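Local coordinates for protein rRNA N-glycosidase (Bougainvillea spectabilis, PDB 3CTK) that is a plant member of the ribosome-inactivating protein family, with a mixed alpha/beta fold built around a long central helix, at residues 128-133 and 156-161; 15-20 and 161-166. All coordinates share one frame; numbering follows the deposited sequence.

Contact 1 of 2, residues 128-133 and 156-161; sequences LELGVY and FLIVIQ
Leu128 and Leu130 lie against Leu157, Ile158 and Gln161 where the loop leading into helix 132-142 passes the long helix 149-168 of the ribosome-inactivating fold. The tight part is around Leu128. Its CG is anti to the backbone N (chi1 -174°), and the branch CD2 fits between two side chains of the helix. Leu128 CD2 meets Leu157 CB at 3.6 Å and Ile158 CG1 at 3.7 Å. The Leu128 and Ile158 side chains cross at about a right angle. Ile158 CD1 lies over the backbone, 4.1 Å from Glu129 O. Leu157 also rests on Leu117 and Ala121 of helix 114-121, and Ile158 on Leu135.

The looser side is at Glu129. Its CB points away from the helix, and its carboxylate forms a salt bridge with Lys134 through OE2. Gly131 is the N-cap of helix 132-142, and beyond it the chain leaves the contact. Leu130 is buried, like Leu128, and continues the packed side along the helix to Gln161. Leu130 CD2 sits 3.9 Å from Ile158 CA, and Leu130 CD1 lies 4.1 Å from Gln161 CB.

Contact 2 of 2, residues 15-20 and 161-166; sequences PTFIQD and QMVSEA
Ala166 O has the Ile18 methyl CG2 packed beside it, 3.9 Å from the oxygen. Met162 O, one turn earlier, has the other end of the same side chain as neighbour, and Ile18 CD1 lies 4.0 Å from Met162 O. Each carbonyl also accepts one hydrogen bond, Ala166 O from Arg22 NH2 and Met162 O from Tyr14 OH. Both donors belong to helix 14-25, as Ile18 does, so this helix both bonds to and packs on the carbonyls of helix 149-168.

Ile18 carries most of the apolar contact. Its side chain is bent at CG1 (chi2 -59°), and CD1 ends beside the helix turn opposite. There Ile18 CD1 touches Ala166 CB at 4.0 Å. Ile18 CD1 is also 4.1 Å from Val163 O. CG2 branches off to the carbonyl of Ala166. Phe17 supplies the neighbouring contact. The tip of its ring, Phe17 CZ, meets Val163 CG1 at 4.2 Å. The Phe17 ring is also stacked with Phe6, and Val163 touches Leu21 as well as Ile64 of strand 59-65. Ala166 has only a methyl side chain, and the backbones come nearest here, with Ile18 CA and Ala166 CA 7.2 Å apart. The two short helical segments run at 48° to each other, with their axes 10.3 Å apart.

Helix 149-168 has a wider turn at 161-165. Ala166 N bonds weakly to Gln161 O, at 3.4 Å. The wider turn probably helps to direct Met162 O towards helix 14-25. The contact is thus two helices packed across a pi-type turn, on the bent central helix known from ribosome-inactivating proteins.

The chain starts with edge strand 3-7 of the mixed sheet, then forms helix 14-25. The other strands of that sheet and helix 114-121 follow before residues 128-133. Contact 1 closes a short, mostly helical loop when helix 149-168 comes back to residues 128-133, with 22 residues between the segments. Contact 2 closes a far longer one when residues 161-166 of helix 149-168 reach helix 14-25, with 140 residues between the segments. Contact 1 is nested inside it. Gln161 ends one range and begins the other, but takes part only in contact 1. Met162 CE packs 3.6 Å from Val132 N. Helix 149-168 thus ties the N-terminal helix to the start of helix 132-142.

Contact 1 of 2, residues 128-133 and 156-161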
loop_
_atom_site.group_PDB
_atom_site.type_symbol
_atom_site.label_atom_id
_atom_site.label_comp_id
_atom_site.label_asym_id
_atom_site.label_seq_id
_atom_site.Cartn_x
_atom_site.Cartn_y
_atom_site.Cartn_z
ATOM N N LEU A 128 13.398 3.649 -8.159
ATOM C CA LEU A 128 13.474 2.468 -7.305
ATOM C C LEU A 128 12.745 1.272 -7.911
ATOM O O LEU A 128 11.534 1.315 -8.130
ATOM C CB LEU A 128 12.892 2.781 -5.922
ATOM C CG LEU A 128 13.033 1.683 -4.866
ATOM C CD1 LEU A 128 14.510 1.416 -4.602
ATOM C CD2 LEU A 128 12.339 2.114 -3.579
ATOM N N GLU A 129 13.486 0.199 -8.167
ATOM C CA GLU A 129 12.912 -1.002 -8.763
ATOM C C GLU A 129 11.963 -1.736 -7.828
ATOM O O GLU A 129 12.244 -1.902 -6.643
ATOM C CB GLU A 129 14.022 -1.955 -9.197
ATOM C CG GLU A 129 15.092 -1.301 -10.045
ATOM C CD GLU A 129 16.186 -2.269 -10.435
ATOM O OE1 GLU A 129 16.010 -2.990 -11.441
ATOM O OE2 GLU A 129 17.214 -2.317 -9.726
ATOM N N LEU A 130 10.840 -2.173 -8.384
ATOM C CA LEU A 130 9.828 -2.908 -7.639
ATOM C C LEU A 130 9.815 -4.346 -8.153
ATOM O O LEU A 130 10.301 -4.627 -9.250
ATOM C CB LEU A 130 8.454 -2.272 -7.852
ATOM C CG LEU A 130 8.330 -0.792 -7.482
ATOM C CD1 LEU A 130 6.949 -0.280 -7.880
ATOM C CD2 LEU A 130 8.557 -0.615 -5.989
ATOM N N GLY A 131 9.247 -5.248 -7.364
ATOM C CA GLY A 131 9.192 -6.642 -7.763
ATOM C C GLY A 131 9.385 -7.553 -6.572
ATOM O O GLY A 131 9.883 -7.127 -5.534
ATOM N N VAL A 132 8.998 -8.815 -6.719
ATOM C CA VAL A 132 9.121 -9.769 -5.627
ATOM C C VAL A 132 10.552 -9.967 -5.139
ATOM O O VAL A 132 10.795 -10.039 -3.931
ATOM C CB VAL A 132 8.518 -11.133 -6.031
ATOM C CG1 VAL A 132 8.867 -12.191 -5.001
ATOM C CG2 VAL A 132 7.009 -10.998 -6.155
ATOM N N TYR A 133 11.501 -10.049 -6.067
ATOM C CA TYR A 133 12.900 -10.249 -5.701
ATOM C C TYR A 133 13.456 -9.011 -5.007
ATOM O O TYR A 133 14.197 -9.115 -4.024
ATOM C CB TYR A 133 13.747 -10.558 -6.939
ATOM C CG TYR A 133 15.134 -11.068 -6.598
ATOM C CD1 TYR A 133 15.321 -12.369 -6.134
ATOM C CD2 TYR A 133 16.250 -10.235 -6.693
ATOM C CE1 TYR A 133 16.589 -12.832 -5.771
ATOM C CE2 TYR A 133 17.522 -10.687 -6.331
ATOM C CZ TYR A 133 17.682 -11.985 -5.870
ATOM O OH TYR A 133 18.928 -12.437 -5.498
ATOM N N PHE A 156 9.873 0.402 2.928
ATOM C CA PHE A 156 8.532 0.980 2.930
ATOM C C PHE A 156 8.101 1.405 1.530
ATOM O O PHE A 156 6.976 1.138 1.118
ATOM C CB PHE A 156 8.449 2.175 3.891
ATOM C CG PHE A 156 8.226 1.784 5.330
ATOM C CD1 PHE A 156 9.154 2.117 6.312
ATOM C CD2 PHE A 156 7.081 1.083 5.701
ATOM C CE1 PHE A 156 8.946 1.759 7.642
ATOM C CE2 PHE A 156 6.863 0.719 7.029
ATOM C CZ PHE A 156 7.798 1.058 8.003
ATOM N N LEU A 157 8.991 2.060 0.795
ATOM C CA LEU A 157 8.653 2.503 -0.556
ATOM C C LEU A 157 8.242 1.333 -1.438
ATOM O O LEU A 157 7.275 1.427 -2.198
ATOM C CB LEU A 157 9.840 3.242 -1.191
ATOM C CG LEU A 157 10.108 4.636 -0.614
ATOM C CD1 LEU A 157 11.420 5.194 -1.146
ATOM C CD2 LEU A 157 8.948 5.550 -0.977
ATOM N N ILE A 158 8.970 0.227 -1.334
ATOM C CA ILE A 158 8.661 -0.942 -2.146
ATOM C C ILE A 158 7.371 -1.632 -1.710
ATOM O O ILE A 158 6.486 -1.879 -2.532
ATOM C CB ILE A 158 9.832 -1.957 -2.120
ATOM C CG1 ILE A 158 11.086 -1.298 -2.711
ATOM C CG2 ILE A 158 9.458 -3.216 -2.908
ATOM C CD1 ILE A 158 12.351 -2.134 -2.593
ATOM N N VAL A 159 7.241 -1.916 -0.418
ATOM C CA VAL A 159 6.050 -2.609 0.065
ATOM C C VAL A 159 4.762 -1.788 -0.049
ATOM O O VAL A 159 3.696 -2.340 -0.339
ATOM C CB VAL A 159 6.240 -3.096 1.527
ATOM C CG1 VAL A 159 5.977 -1.964 2.511
ATOM C CG2 VAL A 159 5.321 -4.284 1.799
ATOM N N ILE A 160 4.848 -0.479 0.162
ATOM C CA ILE A 160 3.657 0.361 0.062
ATOM C C ILE A 160 3.087 0.324 -1.357
ATOM O O ILE A 160 1.871 0.232 -1.549
ATOM C CB ILE A 160 3.965 1.831 0.452
ATOM C CG1 ILE A 160 4.175 1.927 1.968
ATOM C CG2 ILE A 160 2.830 2.739 0.007
ATOM C CD1 ILE A 160 4.670 3.283 2.449
ATOM N N GLN A 161 3.960 0.383 -2.354
ATOM C CA GLN A 161 3.496 0.359 -3.734
ATOM C C GLN A 161 3.021 -1.026 -4.186
ATOM O O GLN A 161 2.017 -1.140 -4.892
ATOM C CB GLN A 161 4.599 0.864 -4.663
ATOM C CG GLN A 161 5.098 2.260 -4.319
ATOM C CD GLN A 161 6.082 2.776 -5.347
ATOM O OE1 GLN A 161 5.696 3.169 -6.445
ATOM N NE2 GLN A 161 7.366 2.759 -5.002
#

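Contact 2 of 2, residues 15-20 and 161-166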
loop_
_atom_site.group_PDB
_atom_site.type_symbol
_atom_site.label_atom_id
_atom_site.label_comp_id
_atom_site.label_asym_id
_atom_site.label_seq_id
_atom_site.Cartn_x
_atom_site.Cartn_y
_atom_site.Cartn_z
ATOM N N PRO A 15 -2.100 -12.323 -7.292
ATOM C CA PRO A 15 -3.463 -11.849 -7.566
ATOM C C PRO A 15 -4.480 -12.252 -6.496
ATOM O O PRO A 15 -5.364 -11.467 -6.142
ATOM C CB PRO A 15 -3.769 -12.458 -8.933
ATOM C CG PRO A 15 -2.421 -12.482 -9.590
ATOM C CD PRO A 15 -1.539 -13.007 -8.472
ATOM N N THR A 16 -4.361 -13.472 -5.983
ATOM C CA THR A 16 -5.281 -13.946 -4.951
ATOM C C THR A 16 -5.050 -13.170 -3.654
ATOM O O THR A 16 -5.997 -12.816 -2.947
ATOM C CB THR A 16 -5.089 -15.450 -4.681
ATOM O OG1 THR A 16 -5.332 -16.184 -5.889
ATOM C CG2 THR A 16 -6.054 -15.924 -3.610
ATOM N N PHE A 17 -3.780 -12.913 -3.359
ATOM C CA PHE A 17 -3.364 -12.168 -2.172
ATOM C C PHE A 17 -3.973 -10.762 -2.166
ATOM O O PHE A 17 -4.547 -10.322 -1.166
ATOM C CB PHE A 17 -1.832 -12.078 -2.153
ATOM C CG PHE A 17 -1.286 -11.026 -1.227
ATOM C CD1 PHE A 17 -1.444 -11.136 0.152
ATOM C CD2 PHE A 17 -0.610 -9.923 -1.738
ATOM C CE1 PHE A 17 -0.934 -10.159 1.008
ATOM C CE2 PHE A 17 -0.095 -8.940 -0.891
ATOM C CZ PHE A 17 -0.258 -9.059 0.486
ATOM N N ILE A 18 -3.845 -10.058 -3.286
ATOM C CA ILE A 18 -4.381 -8.707 -3.392
ATOM C C ILE A 18 -5.903 -8.697 -3.269
ATOM O O ILE A 18 -6.468 -7.806 -2.640
ATOM C CB ILE A 18 -3.971 -8.043 -4.729
ATOM C CG1 ILE A 18 -2.463 -7.788 -4.738
ATOM C CG2 ILE A 18 -4.718 -6.726 -4.924
ATOM C CD1 ILE A 18 -1.983 -6.893 -3.613
ATOM N N GLN A 19 -6.572 -9.684 -3.861
ATOM C CA GLN A 19 -8.025 -9.727 -3.765
ATOM C C GLN A 19 -8.448 -9.984 -2.324
ATOM O O GLN A 19 -9.424 -9.397 -1.846
ATOM C CB GLN A 19 -8.610 -10.805 -4.683
ATOM C CG GLN A 19 -10.136 -10.868 -4.634
ATOM C CD GLN A 19 -10.792 -9.544 -4.989
ATOM O OE1 GLN A 19 -11.534 -8.968 -4.190
ATOM N NE2 GLN A 19 -10.522 -9.055 -6.190
ATOM N N ASP A 20 -7.715 -10.844 -1.620
ATOM C CA ASP A 20 -8.056 -11.123 -0.227
ATOM C C ASP A 20 -7.865 -9.882 0.643
ATOM O O ASP A 20 -8.616 -9.667 1.599
ATOM C CB ASP A 20 -7.220 -12.288 0.324
ATOM C CG ASP A 20 -7.598 -13.628 -0.301
ATOM O OD1 ASP A 20 -8.744 -13.768 -0.782
ATOM O OD2 ASP A 20 -6.751 -14.548 -0.300
ATOM N N GLN A 161 3.960 0.383 -2.354
ATOM C CA GLN A 161 3.496 0.359 -3.734
ATOM C C GLN A 161 3.021 -1.026 -4.186
ATOM O O GLN A 161 2.017 -1.140 -4.892
ATOM C CB GLN A 161 4.599 0.864 -4.663
ATOM C CG GLN A 161 5.098 2.260 -4.319
ATOM C CD GLN A 161 6.082 2.776 -5.347
ATOM O OE1 GLN A 161 5.696 3.169 -6.445
ATOM N NE2 GLN A 161 7.366 2.759 -5.002
ATOM N N MET A 162 3.728 -2.077 -3.780
ATOM C CA MET A 162 3.350 -3.434 -4.174
ATOM C C MET A 162 2.139 -3.987 -3.431
ATOM O O MET A 162 1.488 -4.919 -3.912
ATOM C CB MET A 162 4.531 -4.396 -3.994
ATOM C CG MET A 162 5.680 -4.148 -4.953
ATOM S SD MET A 162 7.004 -5.365 -4.775
ATOM C CE MET A 162 6.207 -6.854 -5.438
ATOM N N VAL A 163 1.830 -3.422 -2.267
ATOM C CA VAL A 163 0.690 -3.909 -1.496
ATOM C C VAL A 163 -0.462 -2.910 -1.395
ATOM O O VAL A 163 -1.544 -3.158 -1.925
ATOM C CB VAL A 163 1.116 -4.324 -0.069
ATOM C CG1 VAL A 163 -0.092 -4.862 0.696
ATOM C CG2 VAL A 163 2.213 -5.394 -0.141
ATOM N N SER A 164 -0.234 -1.788 -0.719
ATOM C CA SER A 164 -1.280 -0.780 -0.557
ATOM C C SER A 164 -1.781 -0.186 -1.870
ATOM O O SER A 164 -2.988 -0.160 -2.122
ATOM C CB SER A 164 -0.793 0.360 0.337
ATOM O OG SER A 164 -0.526 -0.100 1.645
ATOM N N GLU A 165 -0.866 0.305 -2.698
ATOM C CA GLU A 165 -1.263 0.917 -3.966
ATOM C C GLU A 165 -1.889 -0.098 -4.923
ATOM O O GLU A 165 -2.802 0.240 -5.682
ATOM C CB GLU A 165 -0.059 1.601 -4.626
ATOM C CG GLU A 165 0.632 2.644 -3.742
ATOM C CD GLU A 165 -0.200 3.902 -3.504
ATOM O OE1 GLU A 165 -1.426 3.881 -3.756
ATOM O OE2 GLU A 165 0.378 4.916 -3.047
ATOM N N ALA A 166 -1.403 -1.337 -4.888
ATOM C CA ALA A 166 -1.939 -2.391 -5.747
ATOM C C ALA A 166 -3.366 -2.727 -5.311
ATOM O O ALA A 166 -4.228 -3.033 -6.138
ATOM C CB ALA A 166 -1.057 -3.630 -5.671
#